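Local coordinates for processed glycerol phosphate lipoteichoic acid synthase 2 (Bacillus subtilis, PDB 2W8D), which belongs to the sulfatase family of the alkaline phosphatase clan and carries a bound magnesium ion, at residues A[95-99]-A[344-348]. Sequence-based numbering, arbitrary orientation.
Sequences LYPLA and IPFRN
Residues 95-99 form an extended loop that bends into helical torsion angles at A99. Residues 344-345 form a short strand; the chain then turns at R347 and N348. The closest CA pair is A99 with R347, at 6.2 Å. P345 points toward the loop and makes an apolar contact with the Y96 ring, P345 CG to Y96 CZ 4.1 Å. Y96 OH is close by, 3.2 Å from P345 CG. The Y96 ring reaches it with chi1 m. R347 provides the main link. With chi1 t and a nearly eclipsed chi2 of 5°, it places one edge of its guanidinium at a backbone carbonyl. P97 O is a shared (bifurcated) acceptor for R347 NE (3.1 Å) and R347 NH2 (2.9 Å). A99 N lies over one guanidinium face, 3.8 Å from R347 NE. An arginine side chain thus binds the main chain of a distant loop. Helix 380-397 meets both segments: D393 makes a salt bridge to R347 NH2, and E388 hydrogen-bonds to Y96 OH. P97 packs on helix 86-93, while I344 pairs with strand 351-352.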
ATOM      1  N   LEU A  95      -8.766   0.647  -7.413  1.00 16.66           N
ATOM      2  CA  LEU A  95      -9.495   1.836  -7.811  1.00 16.66           C
ATOM      3  C   LEU A  95      -8.981   3.018  -7.005  1.00 16.51           C
ATOM      4  O   LEU A  95      -8.674   2.899  -5.825  1.00 16.08           O
ATOM      5  CB  LEU A  95     -10.993   1.672  -7.577  1.00 17.01           C
ATOM      6  CG  LEU A  95     -11.784   0.658  -8.395  1.00 18.81           C
ATOM      7  CD1 LEU A  95     -13.223   0.609  -7.840  1.00 15.91           C
ATOM      8  CD2 LEU A  95     -11.731   1.043  -9.887  1.00 18.69           C
ATOM      9  N   TYR A  96      -8.881   4.165  -7.655  1.00 16.92           N
ATOM     10  CA  TYR A  96      -8.401   5.375  -7.000  1.00 16.69           C
ATOM     11  C   TYR A  96      -9.379   5.907  -5.940  1.00 17.29           C
ATOM     12  O   TYR A  96     -10.600   5.797  -6.078  1.00 16.16           O
ATOM     13  CB  TYR A  96      -8.112   6.465  -8.045  1.00 16.24           C
ATOM     14  CG  TYR A  96      -6.934   6.118  -8.885  1.00 15.07           C
ATOM     15  CD1 TYR A  96      -5.648   6.511  -8.503  1.00 17.32           C
ATOM     16  CD2 TYR A  96      -7.088   5.366 -10.042  1.00 12.57           C
ATOM     17  CE1 TYR A  96      -4.533   6.162  -9.274  1.00 18.24           C
ATOM     18  CE2 TYR A  96      -6.011   5.003 -10.798  1.00 13.77           C
ATOM     19  CZ  TYR A  96      -4.740   5.404 -10.436  1.00 16.83           C
ATOM     20  OH  TYR A  96      -3.671   5.038 -11.220  1.00 17.28           O
ATOM     21  N   PRO A  97      -8.823   6.491  -4.871  1.00 17.83           N
ATOM     22  CA  PRO A  97      -9.590   7.154  -3.822  1.00 17.96           C
ATOM     23  C   PRO A  97     -10.159   8.464  -4.356  1.00 18.24           C
ATOM     24  O   PRO A  97      -9.966   8.794  -5.531  1.00 18.36           O
ATOM     25  CB  PRO A  97      -8.520   7.455  -2.778  1.00 18.13           C
ATOM     26  CG  PRO A  97      -7.288   7.709  -3.624  1.00 18.31           C
ATOM     27  CD  PRO A  97      -7.364   6.643  -4.679  1.00 17.31           C
ATOM     28  N   LEU A  98     -10.872   9.204  -3.520  1.00 18.95           N
ATOM     29  CA  LEU A  98     -11.483  10.466  -3.996  1.00 19.11           C
ATOM     30  C   LEU A  98     -10.411  11.556  -4.159  1.00 18.37           C
ATOM     31  O   LEU A  98      -9.406  11.541  -3.455  1.00 18.28           O
ATOM     32  CB  LEU A  98     -12.566  10.943  -3.026  1.00 19.06           C
ATOM     33  CG  LEU A  98     -13.789  10.069  -2.735  1.00 18.66           C
ATOM     34  CD1 LEU A  98     -14.633  10.706  -1.656  1.00 15.51           C
ATOM     35  CD2 LEU A  98     -14.622  10.003  -3.997  1.00 19.06           C
ATOM     36  N   ALA A  99     -10.635  12.471  -5.086  1.00 18.18           N
ATOM     37  CA  ALA A  99      -9.783  13.617  -5.278  1.00 19.91           C
ATOM     38  C   ALA A  99      -9.757  14.566  -4.070  1.00 20.61           C
ATOM     39  O   ALA A  99      -8.718  15.197  -3.843  1.00 21.70           O
ATOM     40  CB  ALA A  99     -10.186  14.412  -6.584  1.00 19.40           C
ATOM     41  N   ILE A 344       2.695   6.610 -14.083  1.00 20.06           N
ATOM     42  CA  ILE A 344       2.035   6.403 -12.796  1.00 18.92           C
ATOM     43  C   ILE A 344       1.261   7.641 -12.395  1.00 19.42           C
ATOM     44  O   ILE A 344       1.852   8.663 -12.089  1.00 19.91           O
ATOM     45  CB  ILE A 344       3.025   6.003 -11.662  1.00 19.12           C
ATOM     46  CG1 ILE A 344       4.037   4.917 -12.108  1.00 17.95           C
ATOM     47  CG2 ILE A 344       2.282   5.510 -10.439  1.00 17.02           C
ATOM     48  CD1 ILE A 344       3.411   3.685 -12.688  1.00 17.36           C
ATOM     49  N   PRO A 345      -0.077   7.565 -12.406  1.00 19.63           N
ATOM     50  CA  PRO A 345      -0.818   8.752 -11.939  1.00 19.91           C
ATOM     51  C   PRO A 345      -0.644   8.987 -10.455  1.00 19.82           C
ATOM     52  O   PRO A 345      -0.494   8.022  -9.676  1.00 20.37           O
ATOM     53  CB  PRO A 345      -2.289   8.400 -12.193  1.00 18.98           C
ATOM     54  CG  PRO A 345      -2.280   7.257 -13.122  1.00 19.61           C
ATOM     55  CD  PRO A 345      -0.969   6.518 -12.944  1.00 19.29           C
ATOM     56  N   PHE A 346      -0.680  10.267 -10.097  1.00 19.63           N
ATOM     57  CA  PHE A 346      -0.922  10.750  -8.737  1.00 19.18           C
ATOM     58  C   PHE A 346      -2.379  11.181  -8.633  1.00 18.72           C
ATOM     59  O   PHE A 346      -3.001  11.563  -9.638  1.00 18.50           O
ATOM     60  CB  PHE A 346      -0.044  11.970  -8.462  1.00 19.39           C
ATOM     61  CG  PHE A 346       1.388  11.646  -8.225  1.00 21.30           C
ATOM     62  CD1 PHE A 346       1.881  10.360  -8.443  1.00 24.90           C
ATOM     63  CD2 PHE A 346       2.269  12.641  -7.781  1.00 23.36           C
ATOM     64  CE1 PHE A 346       3.256  10.050  -8.235  1.00 24.95           C
ATOM     65  CE2 PHE A 346       3.625  12.353  -7.564  1.00 24.62           C
ATOM     66  CZ  PHE A 346       4.115  11.043  -7.782  1.00 24.90           C
ATOM     67  N   ARG A 347      -2.949  11.133  -7.433  1.00 18.58           N
ATOM     68  CA  ARG A 347      -4.361  11.508  -7.283  1.00 18.59           C
ATOM     69  C   ARG A 347      -4.694  12.941  -7.828  1.00 19.15           C
ATOM     70  O   ARG A 347      -5.772  13.175  -8.368  1.00 18.66           O
ATOM     71  CB  ARG A 347      -4.846  11.336  -5.816  1.00 18.17           C
ATOM     72  CG  ARG A 347      -6.375  11.409  -5.656  1.00 16.17           C
ATOM     73  CD  ARG A 347      -6.965  11.508  -7.067  1.00 19.88           C
ATOM     74  NE  ARG A 347      -8.115  10.687  -7.223  1.00 20.74           N
ATOM     75  CZ  ARG A 347      -8.967  10.743  -8.223  1.00 19.43           C
ATOM     76  NH1 ARG A 347      -8.808  11.598  -9.223  1.00 19.25           N
ATOM     77  NH2 ARG A 347     -10.006   9.930  -8.181  1.00 18.64           N
ATOM     78  N   ASN A 348      -3.787  13.894  -7.684  1.00 19.07           N
ATOM     79  CA  ASN A 348      -4.132  15.238  -8.086  1.00 20.13           C
ATOM     80  C   ASN A 348      -3.913  15.475  -9.600  1.00 20.49           C
ATOM     81  O   ASN A 348      -4.071  16.588 -10.069  1.00 20.75           O
ATOM     82  CB  ASN A 348      -3.355  16.263  -7.260  1.00 19.50           C
ATOM     83  CG  ASN A 348      -1.864  16.238  -7.578  1.00 20.94           C
ATOM     84  OD1 ASN A 348      -1.409  15.427  -8.411  1.00 19.24           O
ATOM     85  ND2 ASN A 348      -1.094  17.111  -6.916  1.00 16.83           N
TER